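Putative acetyltransferase (Streptococcus mutans, PDB 3LD2) binds coenzyme A and, as a member of the GNAT family, probably transfers an acyl group from acyl-coenzyme A to an acceptor. Local coordinates at residues Gln47-Glu50 with Leu51-Thr55; Pro66-Ser69 with Lys70-Ile74. One frame throughout, in Å; residues are numbered along the deposited sequence.

Interaction 1: residues Gln47-Glu50 with Leu51-Thr55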
ATOM      1  N   GLN A  47      11.489   4.716  11.397  1.00 20.05           N
ATOM      2  CA  GLN A  47      11.199   3.304  11.320  1.00 25.06           C
ATOM      3  C   GLN A  47      10.475   2.897  10.042  1.00 20.76           C
ATOM      4  O   GLN A  47      10.829   1.897   9.429  1.00 22.73           O
ATOM      5  CB  GLN A  47      10.378   2.893  12.531  1.00 22.65           C
ATOM      6  CG  GLN A  47      11.217   2.543  13.727  1.00 22.75           C
ATOM      7  CD  GLN A  47      10.343   2.210  14.910  1.00 31.74           C
ATOM      8  OE1 GLN A  47      10.086   1.030  15.207  1.00 25.22           O
ATOM      9  NE2 GLN A  47       9.828   3.259  15.570  1.00 25.38           N
ATOM     10  N   VAL A  48       9.453   3.660   9.677  1.00 18.43           N
ATOM     11  CA  VAL A  48       8.705   3.466   8.439  1.00 19.75           C
ATOM     12  C   VAL A  48       9.635   3.510   7.212  1.00 18.81           C
ATOM     13  O   VAL A  48       9.601   2.621   6.360  1.00 16.23           O
ATOM     14  CB  VAL A  48       7.559   4.520   8.327  1.00 16.65           C
ATOM     15  CG1 VAL A  48       6.973   4.544   6.934  1.00 13.88           C
ATOM     16  CG2 VAL A  48       6.492   4.247   9.375  1.00 11.93           C
ATOM     17  N   VAL A  49      10.488   4.526   7.144  1.00 17.66           N
ATOM     18  CA  VAL A  49      11.548   4.548   6.139  1.00 20.16           C
ATOM     19  C   VAL A  49      12.383   3.246   6.068  1.00 20.12           C
ATOM     20  O   VAL A  49      12.505   2.643   5.000  1.00 22.20           O
ATOM     21  CB  VAL A  49      12.466   5.763   6.318  1.00 18.24           C
ATOM     22  CG1 VAL A  49      13.701   5.650   5.407  1.00 15.30           C
ATOM     23  CG2 VAL A  49      11.694   7.027   6.006  1.00 17.77           C
ATOM     24  N   GLU A  50      12.940   2.818   7.194  1.00 18.36           N
ATOM     25  CA  GLU A  50      13.726   1.591   7.264  1.00 20.49           C
ATOM     26  C   GLU A  50      12.946   0.384   6.802  1.00 22.35           C
ATOM     27  O   GLU A  50      13.447  -0.436   6.043  1.00 22.33           O
ATOM     28  CB  GLU A  50      14.192   1.334   8.696  1.00 22.34           C
ATOM     29  CG  GLU A  50      15.564   1.911   9.023  1.00 33.85           C
ATOM     30  CD  GLU A  50      16.712   1.246   8.236  1.00 42.22           C
ATOM     31  OE1 GLU A  50      17.301   1.950   7.384  1.00 42.12           O
ATOM     32  OE2 GLU A  50      17.026   0.044   8.467  1.00 38.89           O
ATOM     33  N   LEU A  51      11.716   0.265   7.283  1.00 19.23           N
ATOM     34  CA  LEU A  51      10.880  -0.866   6.938  1.00 16.53           C
ATOM     35  C   LEU A  51      10.589  -0.900   5.439  1.00 20.66           C
ATOM     36  O   LEU A  51      10.625  -1.958   4.813  1.00 23.03           O
ATOM     37  CB  LEU A  51       9.573  -0.821   7.727  1.00 14.20           C
ATOM     38  CG  LEU A  51       8.432  -1.697   7.197  1.00 16.33           C
ATOM     39  CD1 LEU A  51       8.899  -3.131   6.948  1.00 17.08           C
ATOM     40  CD2 LEU A  51       7.314  -1.702   8.169  1.00 12.65           C
ATOM     41  N   GLU A  52      10.294   0.256   4.862  1.00 19.38           N
ATOM     42  CA  GLU A  52       9.871   0.284   3.478  1.00 19.38           C
ATOM     43  C   GLU A  52      11.042  -0.066   2.611  1.00 22.51           C
ATOM     44  O   GLU A  52      10.901  -0.778   1.608  1.00 20.57           O
ATOM     45  CB  GLU A  52       9.329   1.650   3.094  1.00 16.47           C
ATOM     46  CG  GLU A  52       7.826   1.681   3.146  1.00 20.71           C
ATOM     47  CD  GLU A  52       7.267   3.023   2.793  1.00 22.47           C
ATOM     48  OE1 GLU A  52       6.603   3.584   3.673  1.00 21.04           O
ATOM     49  OE2 GLU A  52       7.507   3.531   1.662  1.00 23.16           O
ATOM     50  N   ASN A  53      12.202   0.441   3.007  1.00 19.31           N
ATOM     51  CA  ASN A  53      13.383   0.275   2.198  1.00 20.86           C
ATOM     52  C   ASN A  53      13.929  -1.156   2.306  1.00 24.10           C
ATOM     53  O   ASN A  53      14.740  -1.573   1.483  1.00 24.96           O
ATOM     54  CB  ASN A  53      14.439   1.323   2.542  1.00 16.12           C
ATOM     55  CG  ASN A  53      14.156   2.688   1.907  1.00 20.08           C
ATOM     56  OD1 ASN A  53      13.378   2.803   0.961  1.00 22.00           O
ATOM     57  ND2 ASN A  53      14.805   3.724   2.420  1.00 17.67           N
ATOM     58  N   LYS A  54      13.472  -1.913   3.297  1.00 19.01           N
ATOM     59  CA  LYS A  54      13.832  -3.329   3.364  1.00 24.13           C
ATOM     60  C   LYS A  54      12.820  -4.119   2.566  1.00 21.74           C
ATOM     61  O   LYS A  54      13.067  -5.267   2.208  1.00 21.02           O
ATOM     62  CB  LYS A  54      13.851  -3.871   4.812  1.00 24.90           C
ATOM     63  CG  LYS A  54      14.946  -3.303   5.722  1.00 25.17           C
ATOM     64  CD  LYS A  54      14.600  -3.476   7.206  1.00 28.13           C
ATOM     65  CE  LYS A  54      15.582  -2.707   8.103  1.00 32.76           C
ATOM     66  NZ  LYS A  54      15.627  -3.256   9.492  1.00 32.16           N
ATOM     67  N   THR A  55      11.675  -3.496   2.306  1.00 22.97           N
ATOM     68  CA  THR A  55      10.543  -4.168   1.672  1.00 21.09           C
ATOM     69  C   THR A  55      10.468  -4.045   0.138  1.00 24.95           C
ATOM     70  O   THR A  55      10.011  -4.969  -0.534  1.00 25.48           O
ATOM     71  CB  THR A  55       9.214  -3.660   2.247  1.00 22.12           C
ATOM     72  OG1 THR A  55       9.250  -3.722   3.677  1.00 22.35           O
ATOM     73  CG2 THR A  55       8.054  -4.495   1.731  1.00 18.96           C
TER
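Lys54 reaches back one helical turn to Glu50, and its long aliphatic chain does most of the touching. CB, CG and CD pass along the carbonyl oxygen of Glu50, with Lys54 CG 3.3 Å from Glu50 O. CE then meets the carboxylate, and Lys54 NZ ends 3.7 Å from Glu50 OE2, a long salt bridge. Glu50 folds up to meet it through a bend at chi2 (-66°), the two chains crossing at a slant. Opposite charges four residues apart suit this exposed flank of the helix. The backbone bond from Lys54 N to Glu50 O is weak; nearly a turn earlier, that from Leu51 N to Gln47 O is shorter, at 2.8 Å.

On another face the methyl Val48 CG1 lies in van der Waals contact 3.4 Å from Glu52 OE1, the side chains running side by side, while Glu52 OE2 takes a weak hydrogen bond from Trp56 NE1. Val49 CG1 flanks Asn53 ND2 at 3.7 Å, but that amide probably gives its hydrogen bond to Ala68 O. Thr55 OG1, within reach of the carbonyl one turn back, donates to Leu51 O. Helix 45-55 rests Val49 and Glu52 on Ile73 of helix 70-77, ties Gln47 to Ile92 in strand 92-100, and brings Thr55 to coenzyme A.

Interaction 2: residues Pro66-Ser69 with Lys70-Ile74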
ATOM      1  N   PRO A  66      16.411   3.283  -3.918  1.00 22.81           N
ATOM      2  CA  PRO A  66      15.374   3.134  -2.893  1.00 22.18           C
ATOM      3  C   PRO A  66      14.195   4.060  -3.176  1.00 22.18           C
ATOM      4  O   PRO A  66      14.386   5.142  -3.719  1.00 20.93           O
ATOM      5  CB  PRO A  66      16.084   3.601  -1.604  1.00 22.98           C
ATOM      6  CG  PRO A  66      17.492   4.034  -2.011  1.00 19.85           C
ATOM      7  CD  PRO A  66      17.460   4.227  -3.491  1.00 21.85           C
ATOM      8  N   VAL A  67      12.991   3.649  -2.799  1.00 22.59           N
ATOM      9  CA  VAL A  67      11.830   4.502  -2.992  1.00 25.06           C
ATOM     10  C   VAL A  67      11.542   5.437  -1.790  1.00 25.35           C
ATOM     11  O   VAL A  67      10.913   6.471  -1.951  1.00 20.78           O
ATOM     12  CB  VAL A  67      10.579   3.665  -3.303  1.00 24.64           C
ATOM     13  CG1 VAL A  67      10.964   2.433  -4.114  1.00 23.27           C
ATOM     14  CG2 VAL A  67       9.902   3.242  -2.019  1.00 25.83           C
ATOM     15  N   ALA A  68      12.001   5.081  -0.592  1.00 25.91           N
ATOM     16  CA  ALA A  68      11.636   5.852   0.595  1.00 22.48           C
ATOM     17  C   ALA A  68      12.778   6.688   1.149  1.00 24.21           C
ATOM     18  O   ALA A  68      13.946   6.324   1.037  1.00 25.34           O
ATOM     19  CB  ALA A  68      11.073   4.946   1.676  1.00 20.95           C
ATOM     20  N   SER A  69      12.422   7.824   1.732  1.00 23.52           N
ATOM     21  CA  SER A  69      13.363   8.650   2.465  1.00 24.33           C
ATOM     22  C   SER A  69      12.563   9.448   3.481  1.00 22.28           C
ATOM     23  O   SER A  69      11.351   9.587   3.340  1.00 22.90           O
ATOM     24  CB  SER A  69      14.102   9.589   1.514  1.00 26.05           C
ATOM     25  OG  SER A  69      13.195  10.490   0.891  1.00 28.25           O
ATOM     26  N   LYS A  70      13.245   9.954   4.504  1.00 26.90           N
ATOM     27  CA  LYS A  70      12.610  10.730   5.570  1.00 26.81           C
ATOM     28  C   LYS A  70      11.825  11.880   4.964  1.00 23.34           C
ATOM     29  O   LYS A  70      10.670  12.112   5.300  1.00 25.37           O
ATOM     30  CB  LYS A  70      13.677  11.269   6.527  1.00 30.99           C
ATOM     31  CG  LYS A  70      13.151  11.925   7.798  1.00 35.02           C
ATOM     32  CD  LYS A  70      14.312  12.536   8.609  1.00 38.06           C
ATOM     33  CE  LYS A  70      13.819  13.389   9.778  1.00 46.79           C
ATOM     34  NZ  LYS A  70      13.390  12.567  10.954  1.00 50.21           N
ATOM     35  N   ASP A  71      12.445  12.576   4.030  1.00 21.76           N
ATOM     36  CA  ASP A  71      11.821  13.736   3.437  1.00 21.93           C
ATOM     37  C   ASP A  71      10.710  13.427   2.456  1.00 24.45           C
ATOM     38  O   ASP A  71       9.772  14.205   2.324  1.00 25.33           O
ATOM     39  CB  ASP A  71      12.870  14.604   2.782  1.00 25.02           C
ATOM     40  CG  ASP A  71      13.428  15.615   3.738  1.00 41.08           C
ATOM     41  OD1 ASP A  71      12.933  16.769   3.690  1.00 50.98           O
ATOM     42  OD2 ASP A  71      14.315  15.250   4.558  1.00 34.27           O
ATOM     43  N   GLN A  72      10.818  12.308   1.750  1.00 22.93           N
ATOM     44  CA  GLN A  72       9.731  11.894   0.891  1.00 21.96           C
ATOM     45  C   GLN A  72       8.516  11.611   1.758  1.00 20.71           C
ATOM     46  O   GLN A  72       7.405  11.991   1.412  1.00 22.26           O
ATOM     47  CB  GLN A  72      10.137  10.694   0.020  1.00 25.57           C
ATOM     48  CG  GLN A  72       8.987   9.891  -0.611  1.00 21.73           C
ATOM     49  CD  GLN A  72       8.855   8.493  -0.015  1.00 24.03           C
ATOM     50  OE1 GLN A  72       9.593   8.133   0.901  1.00 26.44           O
ATOM     51  NE2 GLN A  72       7.922   7.699  -0.535  1.00 26.53           N
ATOM     52  N   ILE A  73       8.735  10.999   2.915  1.00 21.16           N
ATOM     53  CA  ILE A  73       7.617  10.597   3.770  1.00 21.92           C
ATOM     54  C   ILE A  73       6.946  11.798   4.427  1.00 19.89           C
ATOM     55  O   ILE A  73       5.727  11.824   4.594  1.00 17.90           O
ATOM     56  CB  ILE A  73       8.048   9.577   4.844  1.00 23.13           C
ATOM     57  CG1 ILE A  73       8.504   8.271   4.181  1.00 21.50           C
ATOM     58  CG2 ILE A  73       6.913   9.304   5.825  1.00 14.99           C
ATOM     59  CD1 ILE A  73       7.381   7.364   3.768  1.00 17.03           C
ATOM     60  N   ILE A  74       7.745  12.798   4.780  1.00 19.92           N
ATOM     61  CA  ILE A  74       7.222  14.026   5.362  1.00 18.59           C
ATOM     62  C   ILE A  74       6.412  14.794   4.319  1.00 20.14           C
ATOM     63  O   ILE A  74       5.317  15.286   4.605  1.00 18.73           O
ATOM     64  CB  ILE A  74       8.361  14.913   5.900  1.00 23.48           C
ATOM     65  CG1 ILE A  74       9.076  14.220   7.066  1.00 23.63           C
ATOM     66  CG2 ILE A  74       7.834  16.270   6.321  1.00 22.14           C
ATOM     67  CD1 ILE A  74      10.447  14.785   7.347  1.00 22.29           C
TER
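The carbonyl oxygen of Val67 lies against the amide end of Gln72, Val67 O standing 3.5 Å from Gln72 CD in plain contact. Next along the chain, Ala68 lets that amide come close: Ala68 CA is 3.1 Å from Gln72 OE1, and its small side chain leaves Ala68 CB 3.6 Å from the same oxygen. Ser69 then takes part with both backbone and side chain. Its N-H gives a hydrogen bond to Gln72 OE1 (3.0 Å, 155° at the hydrogen), reaching the oxygen from a position tilted 29° out of the carbonyl plane. In return Ser69 OG accepts from Gln72 N at 3.1 Å. A chi1 of 63° sets this hydroxyl between its backbone N and carbonyl carbon, facing the start of the helix, while Gln72 sends CG anti to its backbone N and bends at chi2 to carry OE1 back. Finally Ser69 O receives Ile73 N at 3.0 Å, beginning the helical bonding pattern.

Serine fits the N-cap because its short hydroxyl can receive an N-H of the first turn, which has no preceding turn to supply a carbonyl. With glutamine answering from three residues on, the reciprocal pair is a capping box, here starting helix 70-77.

How the interactions relate
Interactions 1 and 2 lie in series along the chain, in two consecutive helices whose contacts have centres about 9 Å apart. Interaction 1 belongs to the body and later turns of helix 45-55; interaction 2 is the start of helix 70-77. Both are partly buried: Val48, Leu51 and Glu52 are buried in the first, Ala68 and Ile73 in the second, whereas Glu50, Lys54, Lys70 and Asp71 are exposed. Their chemistry differs accordingly: a long salt bridge and neighbouring side chains added to regular helical bonds in 47-55, reciprocal polar capping in 66-74. They also touch directly. Besides the probable Asn53-Ala68 bond, Val49 CG2 packs on the backbone of Ser69 and Lys70, placing the capped end against the first helix.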